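Local coordinates for hemolysin (Streptococcus suis, PDB 3HVN), which probably binds cholesterol-containing host membranes and, after a large change of shape, inserts as an oligomeric pore that lyses the cell, at residues A[91-96]-A[361-366]; A[100-105]-A[149-154]; A[142-147]-A[158-163]; A[177-182]-A[228-233]; A[322-327]-A[357-362]. The protein carries 1 engineered substitution. One frame throughout, in Å; residues are numbered along the deposited sequence.

Contact 1: A[91-96]-A[361-366]; sequences IAVIDA and ISYSTN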
# COMPACT_ATOMS: atom_id res chain seq x y z
N ILE A 91 13.82 12.14 -2.52
CA ILE A 91 14.35 10.80 -2.70
C ILE A 91 14.62 10.11 -1.36
O ILE A 91 15.49 10.54 -0.60
CB ILE A 91 15.65 10.81 -3.52
CG1 ILE A 91 15.45 11.59 -4.82
CG2 ILE A 91 16.10 9.39 -3.82
CD1 ILE A 91 16.69 11.67 -5.68
N ALA A 92 13.87 9.05 -1.08
CA ALA A 92 14.08 8.27 0.13
C ALA A 92 15.22 7.28 -0.07
O ALA A 92 15.21 6.50 -1.03
CB ALA A 92 12.81 7.54 0.52
N VAL A 93 16.20 7.31 0.82
CA VAL A 93 17.36 6.44 0.70
C VAL A 93 17.03 5.02 1.17
O VAL A 93 15.95 4.78 1.71
CB VAL A 93 18.56 6.95 1.53
CG1 VAL A 93 18.57 8.47 1.54
CG2 VAL A 93 18.50 6.41 2.94
N ILE A 94 17.96 4.10 0.95
CA ILE A 94 17.75 2.71 1.33
C ILE A 94 19.01 2.11 1.96
O ILE A 94 19.03 1.81 3.15
CB ILE A 94 17.34 1.87 0.11
CG1 ILE A 94 15.92 2.25 -0.33
CG2 ILE A 94 17.41 0.39 0.44
CD1 ILE A 94 14.84 1.71 0.57
N ASP A 95 20.05 1.93 1.15
CA ASP A 95 21.32 1.42 1.64
C ASP A 95 22.14 2.55 2.27
O ASP A 95 22.54 3.49 1.58
CB ASP A 95 22.11 0.76 0.52
CG ASP A 95 21.64 -0.65 0.23
OD1 ASP A 95 20.94 -1.23 1.08
OD2 ASP A 95 21.98 -1.19 -0.85
N ALA A 96 22.37 2.45 3.57
CA ALA A 96 23.18 3.43 4.28
C ALA A 96 24.61 3.43 3.75
O ALA A 96 25.35 4.39 3.96
CB ALA A 96 23.16 3.16 5.78
N ILE A 361 17.83 9.19 5.68
CA ILE A 361 16.79 8.28 5.20
C ILE A 361 16.03 8.87 4.00
O ILE A 361 15.29 8.16 3.32
CB ILE A 361 15.80 7.90 6.31
CG1 ILE A 361 14.86 9.06 6.64
CG2 ILE A 361 16.54 7.44 7.56
CD1 ILE A 361 13.81 8.71 7.66
N SER A 362 16.24 10.16 3.76
CA SER A 362 15.65 10.83 2.61
C SER A 362 16.35 12.15 2.35
O SER A 362 16.89 12.77 3.27
CB SER A 362 14.15 11.06 2.82
OG SER A 362 13.91 11.93 3.91
N TYR A 363 16.36 12.59 1.09
CA TYR A 363 17.05 13.81 0.72
C TYR A 363 16.44 14.45 -0.53
O TYR A 363 15.66 13.82 -1.24
CB TYR A 363 18.54 13.53 0.47
CG TYR A 363 18.81 12.73 -0.78
CD1 TYR A 363 19.25 13.36 -1.94
CD2 TYR A 363 18.61 11.36 -0.81
CE1 TYR A 363 19.50 12.63 -3.09
CE2 TYR A 363 18.85 10.63 -1.96
CZ TYR A 363 19.30 11.27 -3.10
OH TYR A 363 19.54 10.55 -4.24
N SER A 364 16.81 15.70 -0.78
CA SER A 364 16.33 16.41 -1.96
C SER A 364 17.44 17.27 -2.57
O SER A 364 18.32 17.76 -1.86
CB SER A 364 15.12 17.29 -1.62
OG SER A 364 15.45 18.25 -0.63
N THR A 365 17.40 17.43 -3.89
CA THR A 365 18.42 18.19 -4.60
C THR A 365 17.80 19.22 -5.54
O THR A 365 16.66 19.08 -5.97
CB THR A 365 19.35 17.27 -5.41
OG1 THR A 365 18.60 16.61 -6.43
CG2 THR A 365 20.00 16.24 -4.50
N ASN A 366 18.57 20.25 -5.87
CA ASN A 366 18.13 21.28 -6.80
C ASN A 366 19.17 21.52 -7.90
O ASN A 366 20.37 21.41 -7.66
CB ASN A 366 17.85 22.60 -6.06
CG ASN A 366 16.68 22.49 -5.10
OD1 ASN A 366 15.88 21.57 -5.19
ND2 ASN A 366 16.59 23.44 -4.18
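Ile91 lies alongside Tyr363, both side chains leaving the same face of the sheet. Its CB sits over one face of the phenol ring, offset toward the rim, in a CH-pi contact 3.9 Å from the ring centroid. From there the two branches part. CG2, anti to the backbone N, reaches the far half of the ring, with Ile91 CG2 to Tyr363 CE2 at 3.5 Å. The other branch starts at CG1, beside the backbone N, and runs out straight (chi2 179°), so that Ile91 CD1 ends 3.4 Å from Tyr363 OH. That hydroxyl finds its polar partner in Asn116 OD1. Tyr363 CG stands between its own N and carbonyl carbon (chi1 71°), which brings the ring alongside Ile91, and Val93, just past the strand, meets its edge with CG1, 3.7 Å from Tyr363 CD2.

Beneath the side chains is a short antiparallel ladder that adds strand 90-92 to strand 359-367 in the large curled sheet of the cytolysin's pore-forming part. Ile91 and Tyr363 are a hydrogen-bonded pair: Ile91 N points almost along the C=O axis of Tyr363, while Tyr363 N reaches Ile91 O at 2.8 Å from above the carbonyl plane. Ala92 and Ser362 form the next, non-hydrogen-bonded pair and face the other side, Ala92 touching Asn226 and Lys228. The third bond, Val93 N to Ile361 O, also 2.8 Å long, is steeper, its donor 59° out of the carbonyl plane. Along its other edge, strand 359-367 pairs with strand 266-274, where Ile361 and Ser362 both face Ser273 in a classic beta bulge.

Contact 2: A[100-105]-A[149-154]; sequences NIYPGA and PTRSTV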
# COMPACT_ATOMS: atom_id res chain seq x y z
N ASN A 100 25.79 8.40 -1.05
CA ASN A 100 26.71 9.47 -1.40
C ASN A 100 26.02 10.80 -1.17
O ASN A 100 26.27 11.78 -1.87
CB ASN A 100 27.15 9.34 -2.87
CG ASN A 100 28.30 10.25 -3.22
OD1 ASN A 100 28.89 10.90 -2.35
ND2 ASN A 100 28.65 10.30 -4.50
N ILE A 101 25.14 10.82 -0.18
CA ILE A 101 24.28 11.97 0.08
C ILE A 101 24.62 12.70 1.37
O ILE A 101 24.70 12.09 2.44
CB ILE A 101 22.79 11.56 0.12
CG1 ILE A 101 22.26 11.31 -1.29
CG2 ILE A 101 21.96 12.62 0.82
CD1 ILE A 101 22.79 10.05 -1.95
N TYR A 102 24.82 14.01 1.27
CA TYR A 102 25.02 14.86 2.43
C TYR A 102 24.66 16.30 2.08
O TYR A 102 24.80 16.71 0.93
CB TYR A 102 26.46 14.77 2.94
CG TYR A 102 27.50 15.34 2.00
CD1 TYR A 102 27.88 16.67 2.08
CD2 TYR A 102 28.10 14.54 1.03
CE1 TYR A 102 28.83 17.19 1.22
CE2 TYR A 102 29.05 15.05 0.17
CZ TYR A 102 29.41 16.38 0.27
OH TYR A 102 30.35 16.90 -0.58
N PRO A 103 24.17 17.06 3.07
CA PRO A 103 23.71 18.44 2.86
C PRO A 103 24.74 19.30 2.13
O PRO A 103 25.90 19.36 2.54
CB PRO A 103 23.52 18.96 4.29
CG PRO A 103 23.23 17.75 5.09
CD PRO A 103 24.05 16.65 4.48
N GLY A 104 24.31 19.95 1.05
CA GLY A 104 25.19 20.80 0.27
C GLY A 104 26.04 20.02 -0.71
O GLY A 104 26.84 20.60 -1.45
N ALA A 105 25.87 18.71 -0.72
CA ALA A 105 26.63 17.84 -1.61
C ALA A 105 26.41 18.20 -3.07
O ALA A 105 25.27 18.30 -3.53
CB ALA A 105 26.27 16.38 -1.36
N PRO A 149 33.07 23.42 1.92
CA PRO A 149 32.06 22.39 2.13
C PRO A 149 32.52 20.99 1.73
O PRO A 149 33.08 20.79 0.65
CB PRO A 149 30.91 22.84 1.22
CG PRO A 149 31.05 24.31 1.17
CD PRO A 149 32.52 24.60 1.23
N THR A 150 32.28 20.02 2.61
CA THR A 150 32.62 18.63 2.37
C THR A 150 32.02 17.77 3.48
O THR A 150 31.58 18.29 4.50
CB THR A 150 34.14 18.41 2.32
OG1 THR A 150 34.43 17.02 2.11
CG2 THR A 150 34.79 18.87 3.62
N ARG A 151 32.00 16.46 3.27
CA ARG A 151 31.43 15.54 4.25
C ARG A 151 31.93 15.83 5.66
O ARG A 151 31.14 15.88 6.61
CB ARG A 151 31.74 14.09 3.87
CG ARG A 151 31.07 13.62 2.59
CD ARG A 151 31.38 12.16 2.30
NE ARG A 151 32.81 11.95 2.07
CZ ARG A 151 33.40 12.07 0.89
NH1 ARG A 151 32.70 12.42 -0.17
NH2 ARG A 151 34.71 11.86 0.78
N SER A 152 33.24 16.03 5.79
CA SER A 152 33.85 16.30 7.09
C SER A 152 33.34 17.60 7.70
O SER A 152 32.84 17.62 8.82
CB SER A 152 35.37 16.33 6.97
OG SER A 152 35.98 16.56 8.23
N THR A 153 33.48 18.69 6.95
CA THR A 153 33.06 20.00 7.43
C THR A 153 31.57 20.01 7.78
O THR A 153 31.19 20.42 8.88
CB THR A 153 33.33 21.10 6.38
OG1 THR A 153 34.69 21.03 5.95
CG2 THR A 153 33.06 22.48 6.97
N VAL A 154 30.74 19.56 6.85
CA VAL A 154 29.31 19.45 7.08
C VAL A 154 29.04 18.62 8.33
O VAL A 154 28.28 19.03 9.21
CB VAL A 154 28.58 18.81 5.89
CG1 VAL A 154 27.12 18.55 6.22
CG2 VAL A 154 28.71 19.70 4.66
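The ring of Tyr102 is sandwiched between two aliphatic carbons: Arg151 CG over one face and Ala105 CB over the opposite one. Ala105 is brought there by a type II beta turn from Tyr102 to Ala105, in which Gly104 takes positive phi. The loop thus brings its turn up to the first turn of helix 151-166, which opens after Thr150 at the N-cap position. Arg151 CG makes a CH-pi contact 3.7 Å from the Tyr102 ring centroid, leaning toward the CD2-CE2 rim. The arginine reaches the ring through its methylene, not its charge: its chain bends at chi3 (-63°), and the guanidinium plane is turned 89° from that of the ring. Tyr102 CG lies between its own N and carbonyl carbon (chi1 67°), bringing the phenol against the helix.

One helical turn on, Val154 presents both methyls to the loop. CG1 lies against the proline ring, 4.0 Å from Pro103 CD. Pro103 also touches Val272 and Val234 of the sheet. Val154 CG2, beside its own backbone N, lies 4.1 Å from Tyr102 CD1 and 3.5 Å from Pro103 O.

Contact 3: A[142-147]-A[158-163]; sequences SHTVVN and VNNLLS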
# COMPACT_ATOMS: atom_id res chain seq x y z
N SER A 142 18.44 26.29 14.02
CA SER A 142 19.81 26.73 14.29
C SER A 142 20.60 26.86 13.00
O SER A 142 20.55 25.98 12.14
CB SER A 142 20.51 25.75 15.24
OG SER A 142 21.81 26.20 15.56
N HIS A 143 21.33 27.97 12.86
CA HIS A 143 22.10 28.23 11.65
C HIS A 143 23.60 28.14 11.90
O HIS A 143 24.08 28.46 12.99
CB HIS A 143 21.75 29.61 11.09
CG HIS A 143 20.28 29.87 10.99
ND1 HIS A 143 19.52 29.44 9.93
CD2 HIS A 143 19.44 30.53 11.82
CE1 HIS A 143 18.26 29.81 10.11
NE2 HIS A 143 18.19 30.48 11.25
N THR A 144 24.34 27.71 10.89
CA THR A 144 25.80 27.64 10.97
C THR A 144 26.46 27.83 9.61
O THR A 144 25.93 27.41 8.58
CB THR A 144 26.27 26.31 11.58
OG1 THR A 144 25.38 25.26 11.19
CG2 THR A 144 26.30 26.39 13.10
N VAL A 145 27.63 28.47 9.62
CA VAL A 145 28.38 28.71 8.40
C VAL A 145 29.30 27.53 8.10
O VAL A 145 29.83 26.90 9.02
CB VAL A 145 29.22 30.00 8.49
CG1 VAL A 145 29.86 30.32 7.15
CG2 VAL A 145 28.36 31.15 8.97
N VAL A 146 29.50 27.24 6.82
CA VAL A 146 30.33 26.11 6.41
C VAL A 146 31.37 26.52 5.37
O VAL A 146 31.02 26.94 4.26
CB VAL A 146 29.48 24.95 5.85
CG1 VAL A 146 30.37 23.90 5.21
CG2 VAL A 146 28.63 24.34 6.96
N ASN A 147 32.64 26.40 5.74
CA ASN A 147 33.75 26.71 4.85
C ASN A 147 34.24 25.46 4.12
O ASN A 147 34.15 24.36 4.65
CB ASN A 147 34.90 27.35 5.63
CG ASN A 147 35.45 26.43 6.71
OD1 ASN A 147 34.84 25.42 7.05
ND2 ASN A 147 36.60 26.79 7.26
N VAL A 158 26.97 20.02 11.49
CA VAL A 158 25.87 19.24 12.04
C VAL A 158 26.22 18.79 13.46
O VAL A 158 25.35 18.72 14.33
CB VAL A 158 25.55 18.01 11.17
CG1 VAL A 158 24.43 17.20 11.79
CG2 VAL A 158 25.19 18.44 9.76
N ASN A 159 27.50 18.50 13.68
CA ASN A 159 27.98 18.09 14.99
C ASN A 159 27.83 19.19 16.03
O ASN A 159 27.30 18.96 17.12
CB ASN A 159 29.43 17.61 14.92
CG ASN A 159 29.56 16.19 14.42
OD1 ASN A 159 28.57 15.56 14.04
ND2 ASN A 159 30.78 15.67 14.42
N ASN A 160 28.31 20.39 15.71
CA ASN A 160 28.17 21.52 16.62
C ASN A 160 26.71 21.90 16.81
O ASN A 160 26.30 22.34 17.89
CB ASN A 160 29.02 22.72 16.18
CG ASN A 160 28.53 23.32 14.87
OD1 ASN A 160 27.36 23.66 14.72
ND2 ASN A 160 29.45 23.49 13.93
N LEU A 161 25.91 21.71 15.76
CA LEU A 161 24.48 21.94 15.86
C LEU A 161 23.85 20.96 16.84
O LEU A 161 23.40 21.35 17.93
CB LEU A 161 23.82 21.80 14.48
CG LEU A 161 24.16 22.87 13.45
CD1 LEU A 161 23.54 22.54 12.10
CD2 LEU A 161 23.71 24.24 13.94
N LEU A 162 23.82 19.69 16.46
CA LEU A 162 23.26 18.64 17.30
C LEU A 162 23.82 18.68 18.72
O LEU A 162 23.12 18.39 19.68
CB LEU A 162 23.50 17.26 16.68
CG LEU A 162 22.77 16.96 15.37
CD1 LEU A 162 23.23 15.62 14.80
CD2 LEU A 162 21.27 16.97 15.59
N SER A 163 25.09 19.04 18.84
CA SER A 163 25.74 19.14 20.14
C SER A 163 25.19 20.33 20.91
O SER A 163 24.91 20.23 22.11
CB SER A 163 27.26 19.26 19.99
OG SER A 163 27.62 20.52 19.46
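Strand 142-146 and helix 158-163 run almost antiparallel, their axes 9.1 Å apart at closest approach and their directions at 157°. This is a beta-alpha unit: the chain leaves the strand, turns, and comes back as helix 151-166 packed against the sheet it has just left. Side chains alternate along the strand, so that Ser142 and Thr144 point at the helix while His143 between them points away.

Leu161 is the main residue on the helical side. Its CG is anti to the carbonyl carbon, beside the backbone N; chi2 of 175° sets CD1 anti, and both methyls reach the strand. CD2 enters between the two hydroxyl side chains, 3.2 Å from Ser142 OG and 3.4 Å from Thr144 OG1. CD1 comes equally near Thr144 OG1, so both branches of the leucine lie against that hydroxyl, tip to tip. The hydroxyl itself makes a weak hydrogen bond to Leu130 O of the neighbouring strand 128-133, and the leucine therefore packs on a group whose polarity is at least partly met elsewhere. Leu132 of that same strand also touches Leu161.

Ser142 turns its OG anti to the backbone N (chi1 -177°), and its side chain touches Trp165 as well, one turn further along the helix. Nearer the surface, Asn160 holds its CG between backbone N and carbonyl carbon, which swings the amide toward the strand. There the methyl of the threonine meets it end-on, with Thr144 CG2 3.3 Å from Asn160 OD1.

Contact 4: A[177-182]-A[228-233]; sequences QAELQY and KQIYYT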
# COMPACT_ATOMS: atom_id res chain seq x y z
N GLN A 177 7.28 14.06 19.10
CA GLN A 177 6.76 13.29 17.97
C GLN A 177 7.51 13.63 16.69
O GLN A 177 7.16 14.57 15.98
CB GLN A 177 5.26 13.55 17.79
CG GLN A 177 4.62 12.70 16.70
CD GLN A 177 3.13 12.94 16.58
OE1 GLN A 177 2.57 13.82 17.24
NE2 GLN A 177 2.47 12.15 15.74
N ALA A 178 8.55 12.85 16.40
CA ALA A 178 9.32 13.02 15.17
C ALA A 178 8.39 12.98 13.96
O ALA A 178 7.30 12.41 14.03
CB ALA A 178 10.38 11.93 15.06
N GLU A 179 8.82 13.58 12.85
CA GLU A 179 7.95 13.66 11.68
C GLU A 179 7.71 12.29 11.06
O GLU A 179 8.63 11.65 10.55
CB GLU A 179 8.51 14.63 10.64
CG GLU A 179 8.16 16.09 10.88
CD GLU A 179 6.74 16.42 10.46
OE1 GLU A 179 6.12 15.60 9.74
OE2 GLU A 179 6.24 17.50 10.84
N LEU A 180 6.46 11.84 11.11
CA LEU A 180 6.08 10.54 10.57
C LEU A 180 5.74 10.64 9.09
O LEU A 180 4.72 11.21 8.71
CB LEU A 180 4.87 9.98 11.33
CG LEU A 180 5.01 9.85 12.85
CD1 LEU A 180 3.71 9.34 13.45
CD2 LEU A 180 6.17 8.95 13.22
N GLN A 181 6.61 10.09 8.25
CA GLN A 181 6.37 10.04 6.81
C GLN A 181 5.90 8.65 6.42
O GLN A 181 6.70 7.74 6.20
CB GLN A 181 7.62 10.44 6.04
CG GLN A 181 7.36 10.83 4.59
CD GLN A 181 8.57 11.45 3.93
OE1 GLN A 181 9.50 11.91 4.60
NE2 GLN A 181 8.58 11.45 2.60
N TYR A 182 4.58 8.49 6.33
CA TYR A 182 3.96 7.19 6.09
C TYR A 182 3.60 7.01 4.62
O TYR A 182 2.79 7.77 4.07
CB TYR A 182 2.71 7.06 6.96
CG TYR A 182 1.95 5.77 6.80
CD1 TYR A 182 2.27 4.65 7.56
CD2 TYR A 182 0.90 5.66 5.90
CE1 TYR A 182 1.57 3.47 7.43
CE2 TYR A 182 0.19 4.48 5.76
CZ TYR A 182 0.54 3.39 6.52
OH TYR A 182 -0.16 2.21 6.38
N LYS A 228 8.65 6.24 7.55
CA LYS A 228 9.77 7.11 7.88
C LYS A 228 9.49 7.86 9.17
O LYS A 228 8.36 8.26 9.44
CB LYS A 228 10.06 8.09 6.73
CG LYS A 228 11.04 7.55 5.70
CD LYS A 228 11.28 8.55 4.58
CE LYS A 228 10.33 8.33 3.41
NZ LYS A 228 8.91 8.26 3.84
N GLN A 229 10.54 8.05 9.97
CA GLN A 229 10.42 8.72 11.25
C GLN A 229 11.54 9.74 11.37
O GLN A 229 12.58 9.46 11.96
CB GLN A 229 10.51 7.69 12.38
CG GLN A 229 10.38 8.28 13.77
CD GLN A 229 10.52 7.23 14.86
OE1 GLN A 229 10.58 6.03 14.57
NE2 GLN A 229 10.57 7.67 16.11
N ILE A 230 11.32 10.92 10.80
CA ILE A 230 12.37 11.93 10.76
C ILE A 230 12.55 12.62 12.12
O ILE A 230 11.59 13.13 12.70
CB ILE A 230 12.15 12.98 9.65
CG1 ILE A 230 13.45 13.23 8.89
CG2 ILE A 230 11.61 14.28 10.21
CD1 ILE A 230 14.08 11.97 8.36
N TYR A 231 13.78 12.59 12.61
CA TYR A 231 14.14 13.25 13.85
C TYR A 231 14.53 14.70 13.57
O TYR A 231 14.12 15.61 14.29
CB TYR A 231 15.30 12.53 14.54
CG TYR A 231 14.94 11.17 15.10
CD1 TYR A 231 15.49 10.01 14.57
CD2 TYR A 231 14.05 11.05 16.16
CE1 TYR A 231 15.16 8.77 15.08
CE2 TYR A 231 13.71 9.81 16.67
CZ TYR A 231 14.27 8.68 16.13
OH TYR A 231 13.94 7.44 16.64
N TYR A 232 15.32 14.91 12.53
CA TYR A 232 15.67 16.27 12.12
C TYR A 232 15.88 16.39 10.62
O TYR A 232 15.73 15.42 9.88
CB TYR A 232 16.90 16.78 12.89
CG TYR A 232 18.18 16.02 12.64
CD1 TYR A 232 19.05 16.41 11.63
CD2 TYR A 232 18.52 14.92 13.41
CE1 TYR A 232 20.23 15.73 11.40
CE2 TYR A 232 19.70 14.23 13.19
CZ TYR A 232 20.55 14.63 12.18
OH TYR A 232 21.72 13.95 11.95
N THR A 233 16.20 17.60 10.17
CA THR A 233 16.35 17.87 8.74
C THR A 233 17.33 19.01 8.50
O THR A 233 17.07 20.16 8.87
CB THR A 233 14.99 18.25 8.10
OG1 THR A 233 14.00 17.29 8.48
CG2 THR A 233 15.11 18.29 6.59
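Lys228 and Gln181 lie side by side on one face of an antiparallel ladder, their chains shaped quite differently. Gln181 has CG anti to its backbone N (chi1 -162°) and stays extended beyond it, taking NE2 out to Asp90 OD2. Lys228 is extended at chi2, then bends at chi3 and chi4, so that its NZ comes to lie beside the CB-CD part of Gln181. The curl lets NZ make a weak 3.3 Å hydrogen bond to Gln181 O, besides its salt bridge to Asp183. Gln181 O thus takes two donors from one residue, since Lys228 N also reaches it at 2.8 Å, from above the carbonyl plane.

Glu179 and Ile230, the other hydrogen-bonded pair, share this face. Ile230 CG1 sits off a staggered position (chi1 -135°), and CG2 is the branch that packs against Glu179 CB, while the glutamate, bent at chi2 (-78°), leads its carboxylate away. Between their backbones, Ile230 N sits in the carbonyl plane of Glu179, on a lone pair of its O. Gln229, paired with Leu180 without hydrogen bonds, points to the other face, extended throughout, and gives its NE2 to Ala350 O. Tyr231 OH bonds to that same carbonyl, and Ala178 CB lies 3.9 Å from Tyr231 CD2.

At Tyr231 the strand turns a corner, and Tyr231 and Tyr232 both face Tyr274 as a classic beta bulge. Between these two strands the chain forms helices 190-196, 201-208 and 212-217, as in related cytolysins, where the equivalent helices are thought to refold into a transmembrane beta-hairpin; the same is probable here.

Contact 5: A[322-327]-A[357-362]; sequences YIFGGD and LGVPIS. Engineered in segment 357-362: Leu357 (natural residue Pro). With CFH (1,1,1,3,3,3-hexafluoropropan-2-ol), chain B.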
# COMPACT_ATOMS: atom_id res chain seq x y z
N TYR A 322 12.37 -4.08 6.83
CA TYR A 322 13.75 -3.66 6.64
C TYR A 322 13.91 -2.27 7.25
O TYR A 322 13.35 -1.29 6.74
CB TYR A 322 14.09 -3.62 5.15
CG TYR A 322 15.48 -3.11 4.84
CD1 TYR A 322 15.73 -1.75 4.73
CD2 TYR A 322 16.54 -3.98 4.64
CE1 TYR A 322 17.00 -1.27 4.44
CE2 TYR A 322 17.80 -3.52 4.35
CZ TYR A 322 18.03 -2.16 4.25
OH TYR A 322 19.29 -1.70 3.96
N ILE A 323 14.66 -2.18 8.34
CA ILE A 323 14.78 -0.92 9.07
C ILE A 323 16.22 -0.41 9.10
O ILE A 323 17.17 -1.19 9.08
CB ILE A 323 14.26 -1.07 10.53
CG1 ILE A 323 15.36 -1.57 11.46
CG2 ILE A 323 13.05 -1.99 10.57
CD1 ILE A 323 16.14 -0.47 12.16
N PHE A 324 16.37 0.91 9.14
CA PHE A 324 17.68 1.52 9.33
C PHE A 324 17.58 2.93 9.89
O PHE A 324 16.70 3.71 9.50
CB PHE A 324 18.50 1.50 8.03
CG PHE A 324 17.91 2.30 6.91
CD1 PHE A 324 17.02 1.73 6.02
CD2 PHE A 324 18.26 3.63 6.74
CE1 PHE A 324 16.48 2.47 4.99
CE2 PHE A 324 17.72 4.38 5.71
CZ PHE A 324 16.83 3.79 4.83
N GLY A 325 18.47 3.25 10.82
CA GLY A 325 18.46 4.53 11.50
C GLY A 325 18.00 4.41 12.93
O GLY A 325 17.25 3.49 13.28
N GLY A 326 18.44 5.34 13.78
CA GLY A 326 18.04 5.36 15.17
C GLY A 326 18.81 4.38 16.03
O GLY A 326 19.69 4.77 16.79
N ASP A 327 18.47 3.10 15.91
CA ASP A 327 19.12 2.05 16.69
C ASP A 327 20.62 2.00 16.41
O ASP A 327 21.42 1.71 17.30
CB ASP A 327 18.48 0.69 16.42
CG ASP A 327 18.64 0.24 14.98
OD1 ASP A 327 18.75 1.12 14.09
OD2 ASP A 327 18.66 -0.98 14.73
N LEU A 357 22.96 11.11 16.96
CA LEU A 357 23.40 10.98 15.57
C LEU A 357 22.52 9.99 14.82
O LEU A 357 22.50 8.80 15.13
CB LEU A 357 24.86 10.55 15.51
CG LEU A 357 25.91 11.56 15.99
CD1 LEU A 357 27.28 10.92 16.05
CD2 LEU A 357 25.93 12.78 15.08
N GLY A 358 21.81 10.48 13.81
CA GLY A 358 20.94 9.64 13.00
C GLY A 358 21.54 9.33 11.64
O GLY A 358 22.66 9.75 11.35
N VAL A 359 20.80 8.61 10.82
CA VAL A 359 21.26 8.25 9.48
C VAL A 359 20.34 8.86 8.43
O VAL A 359 19.13 8.96 8.63
CB VAL A 359 21.33 6.71 9.31
CG1 VAL A 359 19.99 6.17 8.84
CG2 VAL A 359 22.44 6.33 8.33
N PRO A 360 20.92 9.29 7.29
CA PRO A 360 20.12 9.84 6.20
C PRO A 360 19.10 8.82 5.70
O PRO A 360 19.49 7.71 5.34
CB PRO A 360 21.16 10.11 5.10
CG PRO A 360 22.45 10.25 5.82
CD PRO A 360 22.36 9.33 7.00
N ILE A 361 17.83 9.19 5.68
CA ILE A 361 16.79 8.28 5.20
C ILE A 361 16.03 8.87 4.00
O ILE A 361 15.29 8.16 3.32
CB ILE A 361 15.80 7.90 6.31
CG1 ILE A 361 14.86 9.06 6.64
CG2 ILE A 361 16.54 7.44 7.56
CD1 ILE A 361 13.81 8.71 7.66
N SER A 362 16.24 10.16 3.76
CA SER A 362 15.65 10.83 2.61
C SER A 362 16.35 12.15 2.35
O SER A 362 16.89 12.77 3.27
CB SER A 362 14.15 11.06 2.82
OG SER A 362 13.91 11.93 3.91
F7 CFH B . 14.85 -5.82 17.04
C1 CFH B . 14.75 -4.55 17.40
F5 CFH B . 13.51 -4.14 17.23
F6 CFH B . 15.07 -4.44 18.68
C2 CFH B . 15.70 -3.71 16.56
O4 CFH B . 15.60 -4.11 15.19
C3 CFH B . 15.34 -2.23 16.69
F10 CFH B . 15.19 -1.92 17.96
F8 CFH B . 14.22 -1.99 16.04
F9 CFH B . 16.32 -1.50 16.17
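Gly325 O receives one hydrogen bond from within its segment, from Asp327 N at 2.9 Å, which tightens the chain where it leaves strand 318-324. Both glycines of this bend, Gly325 and Gly326, have positive phi. Val359 CG1 packs directly on the backbone here, 3.5 Å from Gly325 CA.

The contact with strand 359-367 is mostly apolar, with one carbonyl oxygen at the ring edge, and centres on Phe324. Phe324 CG stands between the backbone N and carbonyl carbon (chi1 64°), and with chi2 at -90° the CD2-CE2 side is presented to the other strand. Val359 crosses it at about a right angle, its CG1 in the ring plane 3.7 Å from Phe324 CD2. That methyl lies between the backbone N and carbonyl carbon of its own residue (chi1 87°), which points it at Gly325 and the ring. Further along the same edge, Pro360 O also lies in the plane, 3.8 Å from Phe324 CE2. Ile361 adds its CG2 obliquely, 3.8 Å from Phe324 CE2. Ser277 of strand 276-284 and Val93, just past strand 90-92, also touch the ring.

Beyond the bend, Asp327 borders a bound hexafluoropropanol, its CB and carboxylate near fluorine F9. Thr333 and Ile345 complete the pocket, Thr333 lying on strand 333-338, which pairs with strand 318-324. Joining the ends of two strands around an intervening strand and helix 339-350, the arrangement belongs to the curled antiparallel sheet of the cytolysin fold, with the hexafluoropropanol site, lined by Asp327, Thr333 and Ile345, beside it.

How the contacts relate
All five contacts lie on one side of the chain's centre, four of them buried and contact 3 at the surface. Contacts 1 and 4 are antiparallel ladders held by backbone hydrogen bonds; contacts 2, 3 and 5 join their segments through side-chain packing. Contacts 1 and 5 share Ile361 and Ser362 on strand 359-367: contact 1 holds Ile361 through its backbone, contact 5 through its side chain against Phe324. Ile361 CD1 also reaches Ile230 and Lys228 of contact 4, packing contacts 1, 4 and 5 together. Contacts 2 and 3 use different parts of helix 151-166; Leu162 then meets Tyr232 of contact 4 and the engineered Leu357 of contact 5. Contact 4 adds a lysine salt-bridged to Asp183.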